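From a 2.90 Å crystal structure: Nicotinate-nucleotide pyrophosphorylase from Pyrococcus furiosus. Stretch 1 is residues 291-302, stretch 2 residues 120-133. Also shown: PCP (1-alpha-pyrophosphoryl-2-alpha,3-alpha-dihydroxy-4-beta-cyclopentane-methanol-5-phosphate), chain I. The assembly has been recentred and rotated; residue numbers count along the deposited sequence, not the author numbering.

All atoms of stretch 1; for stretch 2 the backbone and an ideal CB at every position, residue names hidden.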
ATOM      1  N   ALA A 291       0.861  -0.541  35.523  1.00 51.84           N
ATOM      2  CA  ALA A 291      -0.322   0.312  35.465  1.00 50.02           C
ATOM      3  C   ALA A 291      -0.172   1.395  34.418  1.00 49.60           C
ATOM      4  O   ALA A 291       0.924   1.927  34.204  1.00 48.59           O
ATOM      5  CB  ALA A 291      -0.579   0.931  36.808  1.00 50.59           C
ATOM      6  N   PHE A 292      -1.294   1.728  33.784  1.00 49.01           N
ATOM      7  CA  PHE A 292      -1.313   2.738  32.727  1.00 47.16           C
ATOM      8  C   PHE A 292      -1.965   4.062  33.076  1.00 45.81           C
ATOM      9  O   PHE A 292      -2.996   4.103  33.756  1.00 45.77           O
ATOM     10  CB  PHE A 292      -2.036   2.207  31.497  1.00 46.38           C
ATOM     11  CG  PHE A 292      -1.424   0.986  30.904  1.00 45.48           C
ATOM     12  CD1 PHE A 292      -1.824  -0.268  31.315  1.00 45.44           C
ATOM     13  CD2 PHE A 292      -0.484   1.089  29.894  1.00 46.25           C
ATOM     14  CE1 PHE A 292      -1.307  -1.410  30.724  1.00 45.01           C
ATOM     15  CE2 PHE A 292       0.037  -0.048  29.300  1.00 47.46           C
ATOM     16  CZ  PHE A 292      -0.383  -1.303  29.722  1.00 45.67           C
ATOM     17  N   GLY A 293      -1.359   5.136  32.575  1.00 44.61           N
ATOM     18  CA  GLY A 293      -1.881   6.482  32.759  1.00 42.44           C
ATOM     19  C   GLY A 293      -2.273   6.973  31.366  1.00 41.49           C
ATOM     20  O   GLY A 293      -1.411   7.299  30.538  1.00 42.54           O
ATOM     21  N   VAL A 294      -3.565   7.020  31.075  1.00 38.59           N
ATOM     22  CA  VAL A 294      -3.984   7.446  29.749  1.00 37.28           C
ATOM     23  C   VAL A 294      -4.671   8.809  29.709  1.00 36.47           C
ATOM     24  O   VAL A 294      -5.577   9.075  30.493  1.00 35.86           O
ATOM     25  CB  VAL A 294      -4.918   6.393  29.105  1.00 35.88           C
ATOM     26  CG1 VAL A 294      -5.446   6.889  27.761  1.00 35.51           C
ATOM     27  CG2 VAL A 294      -4.169   5.111  28.911  1.00 36.23           C
ATOM     28  N   GLY A 295      -4.244   9.657  28.774  1.00 34.33           N
ATOM     29  CA  GLY A 295      -4.837  10.965  28.639  1.00 31.96           C
ATOM     30  C   GLY A 295      -5.824  11.140  27.490  1.00 32.56           C
ATOM     31  O   GLY A 295      -6.975  10.665  27.539  1.00 32.28           O
ATOM     32  N   GLY A 296      -5.365  11.844  26.457  1.00 31.34           N
ATOM     33  CA  GLY A 296      -6.176  12.148  25.289  1.00 31.95           C
ATOM     34  C   GLY A 296      -6.962  11.056  24.594  1.00 32.04           C
ATOM     35  O   GLY A 296      -8.090  11.303  24.187  1.00 32.38           O
ATOM     36  N   ALA A 297      -6.380   9.865  24.454  1.00 32.65           N
ATOM     37  CA  ALA A 297      -7.048   8.746  23.794  1.00 32.43           C
ATOM     38  C   ALA A 297      -8.401   8.406  24.406  1.00 33.78           C
ATOM     39  O   ALA A 297      -9.204   7.696  23.800  1.00 33.25           O
ATOM     40  CB  ALA A 297      -6.163   7.536  23.827  1.00 32.60           C
ATOM     41  N   ILE A 298      -8.656   8.922  25.604  1.00 35.70           N
ATOM     42  CA  ILE A 298      -9.916   8.650  26.286  1.00 37.48           C
ATOM     43  C   ILE A 298     -10.733   9.914  26.418  1.00 37.21           C
ATOM     44  O   ILE A 298     -11.908   9.922  26.073  1.00 36.99           O
ATOM     45  CB  ILE A 298      -9.675   8.010  27.715  1.00 38.47           C
ATOM     46  CG1 ILE A 298      -8.975   6.648  27.561  1.00 38.65           C
ATOM     47  CG2 ILE A 298     -11.008   7.834  28.460  1.00 37.45           C
ATOM     48  CD1 ILE A 298      -8.660   5.981  28.853  1.00 37.90           C
ATOM     49  N   ALA A 299     -10.113  10.985  26.905  1.00 38.13           N
ATOM     50  CA  ALA A 299     -10.823  12.254  27.090  1.00 39.15           C
ATOM     51  C   ALA A 299     -11.193  12.915  25.761  1.00 39.80           C
ATOM     52  O   ALA A 299     -12.303  13.433  25.580  1.00 40.48           O
ATOM     53  CB  ALA A 299      -9.977  13.209  27.924  1.00 38.58           C
ATOM     54  N   SER A 300     -10.248  12.893  24.836  1.00 39.62           N
ATOM     55  CA  SER A 300     -10.446  13.481  23.531  1.00 41.31           C
ATOM     56  C   SER A 300     -10.976  12.425  22.572  1.00 41.89           C
ATOM     57  O   SER A 300     -10.854  12.569  21.350  1.00 43.87           O
ATOM     58  CB  SER A 300      -9.122  14.030  22.994  1.00 42.48           C
ATOM     59  OG  SER A 300      -8.549  14.955  23.896  1.00 43.53           O
ATOM     60  N   ALA A 301     -11.539  11.357  23.116  1.00 40.24           N
ATOM     61  CA  ALA A 301     -12.087  10.301  22.278  1.00 39.67           C
ATOM     62  C   ALA A 301     -13.165  10.913  21.375  1.00 39.01           C
ATOM     63  O   ALA A 301     -13.714  11.953  21.701  1.00 39.79           O
ATOM     64  CB  ALA A 301     -12.683   9.203  23.159  1.00 40.24           C
ATOM     65  N   LYS A 302     -13.461  10.280  20.244  1.00 38.58           N
ATOM     66  CA  LYS A 302     -14.471  10.797  19.337  1.00 38.99           C
ATOM     67  C   LYS A 302     -15.872  10.426  19.788  1.00 39.44           C
ATOM     68  O   LYS A 302     -16.107   9.306  20.229  1.00 40.95           O
ATOM     69  CB  LYS A 302     -14.294  10.226  17.935  1.00 39.40           C
ATOM     70  CG  LYS A 302     -12.933  10.417  17.305  1.00 42.61           C
ATOM     71  CD  LYS A 302     -12.914   9.737  15.934  1.00 41.50           C
ATOM     72  CE  LYS A 302     -11.505   9.395  15.487  1.00 40.90           C
ATOM     73  NZ  LYS A 302     -11.571   8.529  14.282  1.00 40.40           N
ATOM     74  N   UNK A 120     -18.798   8.134  23.813  1.00 33.78           N
ATOM     75  CA  UNK A 120     -17.543   8.123  23.097  1.00 35.77           C
ATOM     76  C   UNK A 120     -16.372   7.842  24.021  1.00 36.72           C
ATOM     77  O   UNK A 120     -15.615   6.890  23.827  1.00 38.10           O
ATOM     78  CB  UNK A 120     -17.336   9.457  22.376  1.00 35.77           C
ATOM     79  N   UNK A 121     -16.217   8.671  25.044  1.00 37.63           N
ATOM     80  CA  UNK A 121     -15.137   8.486  25.996  1.00 36.69           C
ATOM     81  C   UNK A 121     -15.176   7.106  26.657  1.00 36.13           C
ATOM     82  O   UNK A 121     -14.142   6.443  26.793  1.00 35.34           O
ATOM     83  CB  UNK A 121     -15.198   9.578  27.066  1.00 36.69           C
ATOM     84  N   UNK A 122     -16.366   6.673  27.063  1.00 36.05           N
ATOM     85  CA  UNK A 122     -16.504   5.366  27.707  1.00 37.21           C
ATOM     86  C   UNK A 122     -15.978   4.228  26.819  1.00 37.41           C
ATOM     87  O   UNK A 122     -15.066   3.487  27.209  1.00 37.30           O
ATOM     88  CB  UNK A 122     -17.971   5.113  28.061  1.00 37.21           C
ATOM     89  N   UNK A 123     -16.559   4.099  25.626  1.00 36.44           N
ATOM     90  CA  UNK A 123     -16.157   3.071  24.679  1.00 34.39           C
ATOM     91  C   UNK A 123     -14.651   3.093  24.533  1.00 34.29           C
ATOM     92  O   UNK A 123     -13.997   2.059  24.582  1.00 33.27           O
ATOM     93  CB  UNK A 123     -16.837   3.271  23.323  1.00 34.39           C
ATOM     94  N   UNK A 124     -14.099   4.285  24.355  1.00 34.56           N
ATOM     95  CA  UNK A 124     -12.663   4.417  24.210  1.00 34.62           C
ATOM     96  C   UNK A 124     -12.020   3.737  25.404  1.00 35.27           C
ATOM     97  O   UNK A 124     -11.206   2.831  25.254  1.00 35.31           O
ATOM     98  CB  UNK A 124     -12.238   5.883  24.103  1.00 34.62           C
ATOM     99  N   UNK A 125     -12.405   4.190  26.592  1.00 34.89           N
ATOM    100  CA  UNK A 125     -11.878   3.655  27.828  1.00 35.24           C
ATOM    101  C   UNK A 125     -11.918   2.131  27.900  1.00 35.43           C
ATOM    102  O   UNK A 125     -10.876   1.479  28.074  1.00 35.09           O
ATOM    103  CB  UNK A 125     -12.656   4.244  29.007  1.00 35.24           C
ATOM    104  N   UNK A 126     -13.115   1.562  27.768  1.00 34.65           N
ATOM    105  CA  UNK A 126     -13.262   0.114  27.855  1.00 33.81           C
ATOM    106  C   UNK A 126     -12.306  -0.622  26.927  1.00 33.75           C
ATOM    107  O   UNK A 126     -11.725  -1.619  27.326  1.00 33.97           O
ATOM    108  CB  UNK A 126     -14.703  -0.285  27.532  1.00 33.81           C
ATOM    109  N   UNK A 127     -12.140  -0.125  25.700  1.00 34.10           N
ATOM    110  CA  UNK A 127     -11.235  -0.741  24.732  1.00 33.08           C
ATOM    111  C   UNK A 127      -9.800  -0.677  25.258  1.00 33.81           C
ATOM    112  O   UNK A 127      -9.020  -1.596  25.053  1.00 34.25           O
ATOM    113  CB  UNK A 127     -11.342  -0.050  23.371  1.00 33.08           C
ATOM    114  N   UNK A 128      -9.443   0.418  25.921  1.00 34.84           N
ATOM    115  CA  UNK A 128      -8.092   0.542  26.464  1.00 36.83           C
ATOM    116  C   UNK A 128      -7.933  -0.484  27.576  1.00 36.32           C
ATOM    117  O   UNK A 128      -6.907  -1.142  27.692  1.00 34.23           O
ATOM    118  CB  UNK A 128      -7.822   1.958  26.978  1.00 36.83           C
ATOM    119  N   UNK A 129      -8.974  -0.600  28.386  1.00 37.71           N
ATOM    120  CA  UNK A 129      -8.977  -1.524  29.493  1.00 39.42           C
ATOM    121  C   UNK A 129      -8.655  -2.889  28.899  1.00 40.00           C
ATOM    122  O   UNK A 129      -7.669  -3.531  29.272  1.00 42.28           O
ATOM    123  CB  UNK A 129     -10.310  -1.518  30.243  1.00 39.42           C
ATOM    124  N   UNK A 130      -9.479  -3.322  27.954  1.00 38.71           N
ATOM    125  CA  UNK A 130      -9.284  -4.610  27.313  1.00 36.98           C
ATOM    126  C   UNK A 130      -7.859  -4.742  26.799  1.00 36.34           C
ATOM    127  O   UNK A 130      -7.168  -5.686  27.141  1.00 36.65           O
ATOM    128  CB  UNK A 130     -10.283  -4.797  26.169  1.00 36.98           C
ATOM    129  N   UNK A 131      -7.408  -3.788  26.000  1.00 35.99           N
ATOM    130  CA  UNK A 131      -6.057  -3.862  25.466  1.00 36.26           C
ATOM    131  C   UNK A 131      -4.980  -3.988  26.550  1.00 36.24           C
ATOM    132  O   UNK A 131      -3.907  -4.568  26.322  1.00 34.78           O
ATOM    133  CB  UNK A 131      -5.780  -2.623  24.612  1.00 36.26           C
ATOM    134  N   UNK A 132      -5.273  -3.454  27.727  1.00 36.33           N
ATOM    135  CA  UNK A 132      -4.326  -3.498  28.835  1.00 38.43           C
ATOM    136  C   UNK A 132      -4.472  -4.749  29.682  1.00 38.68           C
ATOM    137  O   UNK A 132      -3.943  -4.805  30.784  1.00 38.18           O
ATOM    138  CB  UNK A 132      -4.499  -2.260  29.718  1.00 38.43           C
ATOM    139  N   UNK A 133      -5.184  -5.746  29.156  1.00 40.33           N
ATOM    140  CA  UNK A 133      -5.418  -7.012  29.853  1.00 40.18           C
ATOM    141  C   UNK A 133      -6.027  -6.684  31.217  1.00 41.69           C
ATOM    142  O   UNK A 133      -5.572  -7.174  32.261  1.00 42.51           O
ATOM    143  CB  UNK A 133      -4.127  -7.819  30.000  1.00 40.18           C
TER
HETATM  144  C1  PCP I 392       0.895  13.957  30.584  1.00111.93           C
HETATM  145  C2  PCP I 392      -0.524  14.314  31.080  1.00111.61           C
HETATM  146  C3  PCP I 392      -1.027  13.021  31.769  1.00110.94           C
HETATM  147  C4  PCP I 392      -0.412  11.869  30.943  1.00109.76           C
HETATM  148  C5  PCP I 392       0.887  12.463  30.518  1.00110.52           C
HETATM  149  CP  PCP I 392      -1.283  11.368  29.747  1.00108.33           C
HETATM  150  O1  PCP I 392       1.956  14.307  31.622  1.00112.65           O
HETATM  151  O2  PCP I 392      -0.489  15.402  32.008  1.00112.56           O
HETATM  152  O3  PCP I 392      -0.579  12.893  33.130  1.00110.29           O
HETATM  153  OP  PCP I 392      -1.592  12.375  28.721  1.00106.10           O
HETATM  154  P   PCP I 392      -1.654  12.042  27.122  1.00104.66           P
HETATM  155  O1P PCP I 392      -2.866  12.705  26.594  1.00104.02           O
HETATM  156  O2P PCP I 392      -1.720  10.551  27.000  1.00103.28           O
HETATM  157  O3P PCP I 392      -0.413  12.627  26.538  1.00103.89           O
HETATM  158  PA  PCP I 392       3.523  14.104  31.434  1.00112.98           P
HETATM  159  O1A PCP I 392       3.904  14.815  30.147  1.00111.85           O
HETATM  160  O2A PCP I 392       3.745  12.609  31.343  1.00112.50           O
HETATM  161  O3A PCP I 392       4.116  14.758  32.724  1.00110.50           O
HETATM  162  PB  PCP I 392       3.791  15.971  33.631  1.00106.90           P
HETATM  163  O1B PCP I 392       4.862  16.220  34.638  1.00106.90           O
HETATM  164  O2B PCP I 392       2.573  15.769  34.391  1.00106.05           O
HETATM  165  O3B PCP I 392       3.617  17.215  32.826  1.00106.94           O

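Stretch 2 is helical through 131 and lies along stretch 1, with its first residues near Lys-302 and its last near Phe-292. No hydrogen bond joins the two stretches, so at the six positions that touch stretch 1 the choice rests on shape and apolar packing.

At position 120 CA-to-CB points toward stretch 1. An ideal CB would sit 2.5 Å from Lys-302 O, a clash. Only a residue without CB fits this backbone. It is Gly-120, whose CA makes a CA-H...O contact with Lys-302 O at 3.4 Å.

Position 121 points sideways, with its CB 3.5 Å from Ile-298 O and Ala-301 CB nearby. Apolar side chains such as valine, leucine or isoleucine would suit. It is Ile-121. Its CG2 lies 3.4 Å from Ile-298 CG2 and a tight 3.0 Å from Ile-298 O, while its CD1 reaches to 3.5 Å from Ala-299 O.

Position 122 points away and 123 sideways, neither with stretch 1 in reach of its CB. Many residues would do; they are Ala-122 and Thr-123.

At position 124 the CB points toward stretch 1, into a narrow space. Ala-301 CB is 3.5 Å from it, and Ala-297 O and the Ile-298 backbone are close. A small residue, alanine or glycine, is expected. It is Ala-124, its CB packed against Ala-301 CB at 3.5 Å.

Position 125 points sideways, its CB 4.0 Å from Ile-298 CG2. A small apolar residue would suit. It is Ala-125, whose CB makes that contact.

Positions 126 and 127 are out of reach, so stretch 1 sets no preference. They are Leu-126 and Arg-127; the arginine NH1 is hydrogen-bonded elsewhere in the structure.

Position 128 points toward stretch 1, where Ile-298 CD1 and Val-294 CG2 offer an apolar surface with some room. Valine, leucine, isoleucine or methionine could fill it. It is Ile-128. Its CG2 meets Val-294 CG2 at 4.1 Å, a contact between helix and strand.

Position 129 points away, 130 is out of reach and 131 points sideways without contact. Stretch 1 leaves all three free. They are Lys-129, Ile-130 and Ala-131.

Position 132 has left helical phi/psi. Its CB points toward the Phe-292 ring, with CE1 a tight 3.5 Å from the ideal CB. Little bulk is welcome in that direction, so alanine or glycine would suit. Ala-132 CB packs obliquely on the ring, 3.4 Å from Phe-292 CE1.

Position 133 has phi/psi of 55/48, which glycine, asparagine or aspartate adopts most readily. It is Lys-133, whose end leads away from stretch 1.

Stretch 2 (120-133) GIATAALRIKIAAK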
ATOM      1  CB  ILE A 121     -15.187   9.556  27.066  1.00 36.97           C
ATOM      2  CG1 ILE A 121     -15.017  10.923  26.406  1.00 36.81           C
ATOM      3  CG2 ILE A 121     -14.102   9.304  28.097  1.00 38.45           C
ATOM      4  CD1 ILE A 121     -14.989  12.101  27.370  1.00 38.28           C
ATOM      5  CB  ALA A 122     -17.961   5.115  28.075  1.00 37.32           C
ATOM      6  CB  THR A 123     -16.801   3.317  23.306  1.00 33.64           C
ATOM      7  OG1 THR A 123     -18.218   3.418  23.470  1.00 34.61           O
ATOM      8  CG2 THR A 123     -16.500   2.170  22.354  1.00 31.69           C
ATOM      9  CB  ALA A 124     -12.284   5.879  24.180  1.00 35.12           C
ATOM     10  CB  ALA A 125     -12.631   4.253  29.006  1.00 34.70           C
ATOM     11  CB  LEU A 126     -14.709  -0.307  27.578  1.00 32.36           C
ATOM     12  CG  LEU A 126     -14.976  -1.810  27.652  1.00 32.86           C
ATOM     13  CD1 LEU A 126     -14.410  -2.380  28.932  1.00 33.64           C
ATOM     14  CD2 LEU A 126     -16.466  -2.063  27.582  1.00 33.73           C
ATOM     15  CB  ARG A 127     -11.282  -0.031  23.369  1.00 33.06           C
ATOM     16  CG  ARG A 127     -12.660   0.194  22.772  1.00 33.12           C
ATOM     17  CD  ARG A 127     -12.604   0.517  21.266  1.00 31.12           C
ATOM     18  NE  ARG A 127     -12.714  -0.700  20.468  1.00 31.58           N
ATOM     19  CZ  ARG A 127     -11.800  -1.088  19.590  1.00 33.91           C
ATOM     20  NH1 ARG A 127     -10.720  -0.337  19.394  1.00 37.19           N
ATOM     21  NH2 ARG A 127     -11.928  -2.242  18.942  1.00 33.21           N
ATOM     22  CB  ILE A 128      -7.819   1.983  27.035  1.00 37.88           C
ATOM     23  CG1 ILE A 128      -7.417   2.935  25.901  1.00 38.23           C
ATOM     24  CG2 ILE A 128      -6.706   1.944  28.064  1.00 34.85           C
ATOM     25  CD1 ILE A 128      -8.526   3.237  24.956  1.00 38.68           C
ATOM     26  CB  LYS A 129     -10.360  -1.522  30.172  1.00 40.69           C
ATOM     27  CG  LYS A 129     -10.445  -2.323  31.472  1.00 42.32           C
ATOM     28  CD  LYS A 129      -9.461  -1.798  32.515  1.00 42.06           C
ATOM     29  CE  LYS A 129      -9.491  -2.630  33.796  1.00 41.95           C
ATOM     30  NZ  LYS A 129      -8.561  -2.099  34.845  1.00 40.43           N
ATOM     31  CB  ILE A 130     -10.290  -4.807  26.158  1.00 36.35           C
ATOM     32  CG1 ILE A 130     -11.710  -4.886  26.727  1.00 35.86           C
ATOM     33  CG2 ILE A 130      -9.956  -6.052  25.366  1.00 35.33           C
ATOM     34  CD1 ILE A 130     -12.764  -5.080  25.676  1.00 37.64           C
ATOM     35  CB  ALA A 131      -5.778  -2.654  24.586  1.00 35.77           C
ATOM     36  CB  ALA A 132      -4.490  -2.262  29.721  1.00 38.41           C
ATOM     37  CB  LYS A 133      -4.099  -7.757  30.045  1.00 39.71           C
ATOM     38  CG  LYS A 133      -3.275  -7.942  28.782  1.00 39.94           C
ATOM     39  CD  LYS A 133      -3.547  -9.278  28.105  1.00 39.59           C
ATOM     40  CE  LYS A 133      -2.282 -10.147  28.044  1.00 40.09           C
ATOM     41  NZ  LYS A 133      -1.182  -9.610  27.175  1.00 38.58           N
TER
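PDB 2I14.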